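PDB 5EYN: fructokinase from Vibrio cholerae serotype O1, which catalyses the ATP-dependent phosphorylation of fructose, as a kinase of the PfkB family. Local coordinates for residues Ser170-Leu175 and Val199-Glu204. Residues are numbered along the deposited sequence; the frame is centred on the assembly and turned at random.
Sequences SFDPNL and VVKFSE. With CA (calcium ion), chain C.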
ATOM      1  N   SER A 170      12.921  12.754  23.453  1.00  7.24           N
ATOM      2  CA  SER A 170      13.757  12.830  22.274  1.00  7.07           C
ATOM      3  C   SER A 170      12.860  13.018  21.054  1.00  7.48           C
ATOM      4  O   SER A 170      11.822  12.378  20.939  1.00  7.46           O
ATOM      5  CB  SER A 170      14.555  11.528  22.164  1.00  7.91           C
ATOM      6  OG  SER A 170      15.264  11.391  20.944  1.00  8.56           O
ATOM      7  N   PHE A 171      13.272  13.887  20.143  1.00  6.86           N
ATOM      8  CA  PHE A 171      12.513  14.171  18.939  1.00  6.77           C
ATOM      9  C   PHE A 171      13.445  14.203  17.740  1.00  5.70           C
ATOM     10  O   PHE A 171      14.500  14.841  17.778  1.00  7.36           O
ATOM     11  CB  PHE A 171      11.786  15.516  19.111  1.00  6.66           C
ATOM     12  CG  PHE A 171      10.905  15.911  17.951  1.00  7.54           C
ATOM     13  CD1 PHE A 171       9.923  15.066  17.487  1.00  7.62           C
ATOM     14  CD2 PHE A 171      11.053  17.144  17.340  1.00  9.51           C
ATOM     15  CE1 PHE A 171       9.124  15.422  16.431  1.00  7.91           C
ATOM     16  CE2 PHE A 171      10.239  17.512  16.301  1.00 10.98           C
ATOM     17  CZ  PHE A 171       9.289  16.641  15.835  1.00  8.63           C
ATOM     18  N   ASP A 172      13.065  13.475  16.697  1.00  6.54           N
ATOM     19  CA  ASP A 172      13.770  13.486  15.419  1.00  7.49           C
ATOM     20  C   ASP A 172      12.709  13.833  14.389  1.00  7.55           C
ATOM     21  O   ASP A 172      11.870  13.004  14.076  1.00  7.81           O
ATOM     22  CB  ASP A 172      14.367  12.103  15.135  1.00  7.57           C
ATOM     23  CG  ASP A 172      14.995  11.976  13.771  1.00  8.33           C
ATOM     24  OD1 ASP A 172      14.927  12.918  12.971  1.00  8.75           O
ATOM     25  OD2 ASP A 172      15.535  10.885  13.511  1.00  9.46           O
ATOM     26  N   PRO A 173      12.708  15.081  13.910  1.00  8.67           N
ATOM     27  CA  PRO A 173      11.645  15.451  12.971  1.00  8.33           C
ATOM     28  C   PRO A 173      11.438  14.403  11.866  1.00  7.34           C
ATOM     29  O   PRO A 173      10.305  14.008  11.623  1.00  8.01           O
ATOM     30  CB  PRO A 173      12.107  16.815  12.464  1.00 10.98           C
ATOM     31  CG  PRO A 173      12.774  17.425  13.686  1.00 11.01           C
ATOM     32  CD  PRO A 173      13.481  16.255  14.362  1.00 10.68           C
ATOM     33  N   ASN A 174      12.492  13.941  11.216  1.00  8.02           N
ATOM     34  CA  ASN A 174      12.338  12.856  10.260  1.00  8.80           C
ATOM     35  C   ASN A 174      11.214  13.194   9.282  1.00  8.44           C
ATOM     36  O   ASN A 174      10.219  12.478   9.141  1.00  8.24           O
ATOM     37  CB  ASN A 174      12.042  11.543  10.989  1.00  9.80           C
ATOM     38  CG  ASN A 174      12.955  10.442  10.587  1.00 10.63           C
ATOM     39  OD1 ASN A 174      13.614  10.504   9.543  1.00 11.51           O
ATOM     40  ND2 ASN A 174      13.049   9.440  11.443  1.00 13.00           N
ATOM     41  N   LEU A 175      11.391  14.307   8.602  1.00  7.43           N
ATOM     42  CA  LEU A 175      10.309  14.890   7.841  1.00  7.76           C
ATOM     43  C   LEU A 175       9.886  14.069   6.654  1.00  7.12           C
ATOM     44  O   LEU A 175      10.718  13.630   5.865  1.00  8.01           O
ATOM     45  CB  LEU A 175      10.690  16.281   7.362  1.00  8.38           C
ATOM     46  CG  LEU A 175      11.065  17.269   8.457  1.00  8.22           C
ATOM     47  CD1 LEU A 175      11.447  18.611   7.825  1.00  9.69           C
ATOM     48  CD2 LEU A 175       9.945  17.425   9.488  1.00  8.69           C
ATOM     49  N   VAL A 199      16.236  16.249  23.760  1.00  8.17           N
ATOM     50  CA  VAL A 199      17.186  15.916  22.710  1.00  7.44           C
ATOM     51  C   VAL A 199      16.490  16.060  21.371  1.00  7.69           C
ATOM     52  O   VAL A 199      15.384  15.539  21.196  1.00  7.87           O
ATOM     53  CB  VAL A 199      17.652  14.456  22.855  1.00  8.49           C
ATOM     54  CG1 VAL A 199      18.609  14.051  21.732  1.00  8.25           C
ATOM     55  CG2 VAL A 199      18.322  14.228  24.194  1.00  9.11           C
ATOM     56  N   VAL A 200      17.114  16.768  20.431  1.00  7.01           N
ATOM     57  CA  VAL A 200      16.565  16.859  19.089  1.00  6.55           C
ATOM     58  C   VAL A 200      17.682  16.509  18.117  1.00  7.21           C
ATOM     59  O   VAL A 200      18.801  17.021  18.238  1.00  8.39           O
ATOM     60  CB  VAL A 200      16.019  18.264  18.776  1.00  8.34           C
ATOM     61  CG1 VAL A 200      15.408  18.292  17.383  1.00  9.56           C
ATOM     62  CG2 VAL A 200      15.017  18.684  19.825  1.00  9.39           C
ATOM     63  N   LYS A 201      17.366  15.627  17.175  1.00  8.72           N
ATOM     64  CA  LYS A 201      18.281  15.230  16.112  1.00  8.46           C
ATOM     65  C   LYS A 201      17.685  15.691  14.793  1.00  9.19           C
ATOM     66  O   LYS A 201      16.520  15.406  14.505  1.00  8.77           O
ATOM     67  CB  LYS A 201      18.476  13.717  16.119  1.00 10.73           C
ATOM     68  CG  LYS A 201      19.420  13.193  15.027  1.00 13.18           C
ATOM     69  CD  LYS A 201      18.707  13.012  13.676  1.00 15.78           C
ATOM     70  CE  LYS A 201      19.352  12.015  12.759  1.00 20.00           C
ATOM     71  NZ  LYS A 201      18.429  11.603  11.683  1.00 20.21           N
ATOM     72  N   PHE A 202      18.493  16.424  14.034  1.00  8.84           N
ATOM     73  CA  PHE A 202      18.137  16.893  12.704  1.00  8.84           C
ATOM     74  C   PHE A 202      19.158  16.344  11.733  1.00  9.67           C
ATOM     75  O   PHE A 202      20.322  16.241  12.081  1.00 10.44           O
ATOM     76  CB  PHE A 202      18.286  18.416  12.572  1.00  9.11           C
ATOM     77  CG  PHE A 202      17.467  19.251  13.523  1.00  8.99           C
ATOM     78  CD1 PHE A 202      16.186  19.646  13.190  1.00 10.17           C
ATOM     79  CD2 PHE A 202      18.029  19.731  14.683  1.00  9.27           C
ATOM     80  CE1 PHE A 202      15.457  20.471  14.024  1.00 10.70           C
ATOM     81  CE2 PHE A 202      17.305  20.569  15.521  1.00 10.37           C
ATOM     82  CZ  PHE A 202      16.015  20.928  15.191  1.00 10.41           C
ATOM     83  N   SER A 203      18.766  16.089  10.494  1.00 10.51           N
ATOM     84  CA  SER A 203      19.752  16.093   9.437  1.00 11.18           C
ATOM     85  C   SER A 203      20.058  17.553   9.130  1.00 12.04           C
ATOM     86  O   SER A 203      19.281  18.457   9.466  1.00 11.35           O
ATOM     87  CB  SER A 203      19.240  15.406   8.179  1.00 12.49           C
ATOM     88  OG  SER A 203      18.306  16.245   7.537  1.00 12.75           O
ATOM     89  N   GLU A 204      21.190  17.790   8.486  1.00 12.79           N
ATOM     90  CA  GLU A 204      21.573  19.143   8.103  1.00 15.49           C
ATOM     91  C   GLU A 204      20.452  19.781   7.287  1.00 14.65           C
ATOM     92  O   GLU A 204      20.089  20.939   7.488  1.00 14.19           O
ATOM     93  CB  GLU A 204      22.875  19.092   7.293  1.00 20.78           C
ATOM     94  CG  GLU A 204      23.356  20.416   6.750  1.00 26.40           C
ATOM     95  CD  GLU A 204      24.718  20.302   6.078  1.00 29.77           C
ATOM     96  OE1 GLU A 204      25.312  19.198   6.109  1.00 30.38           O
ATOM     97  OE2 GLU A 204      25.189  21.316   5.527  1.00 32.01           O
TER
HETATM   98 CA    CA C 402      15.893  10.659   9.150  1.00 18.29          CA
HETATM   99  O   HOH W   1      16.303   9.595  11.226  1.00 11.83           O
HETATM  100  O   HOH W   2      16.151  12.711  10.587  1.00 11.94           O
HETATM  101  O   HOH W   3      18.204  10.651   8.409  1.00 15.65           O
HETATM  102  O   HOH W   4      14.987  12.209   7.512  1.00 14.89           O
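NZ of Lys201 is gripped by two waters and the carboxylate of Asp172, all on one side. It donates to water 2 at 2.8 Å and to water 1 at 3.0 Å. The direct salt bridge to Asp172 OD2 carries only a weak hydrogen bond, at 3.5 Å. Water 1 donates a hydrogen bond to OD2 and water 2 to OD1. Both waters bind the calcium ion, so Asp172 reaches it through them. Asn174 binds the ion directly, with OD1 at 2.3 Å, and its ND2 is held by Asp266. Asp172 and Lys201 sit across from each other on the same face, both with CG anti to the backbone N (chi1 174° and 180°), and run side by side. The lysine chain bends at chi2, and CD lies alongside the carboxylate. Strands 168-172 and 199-203 are parallel neighbours joined by a beta-alpha-beta crossover through helix 186-194, in the central sheet of the ribokinase-like fold. Phe171 bridges them: N donates to Val199 O at 2.9 Å, and O accepts from Lys201 N at 3.0 Å. The polar cluster sits at the strands' C-terminal ends, near the bound ADP and beryllium trifluoride. On the opposite face, Pro173 CD meets Val200 CG1, and Pro173 CG lies 4.1 Å from Phe202 CE1. Val200 CG1 rests over one face of the Phe202 ring, toward its rim. Helix 186-194 covers Phe171 and Pro173 on this side.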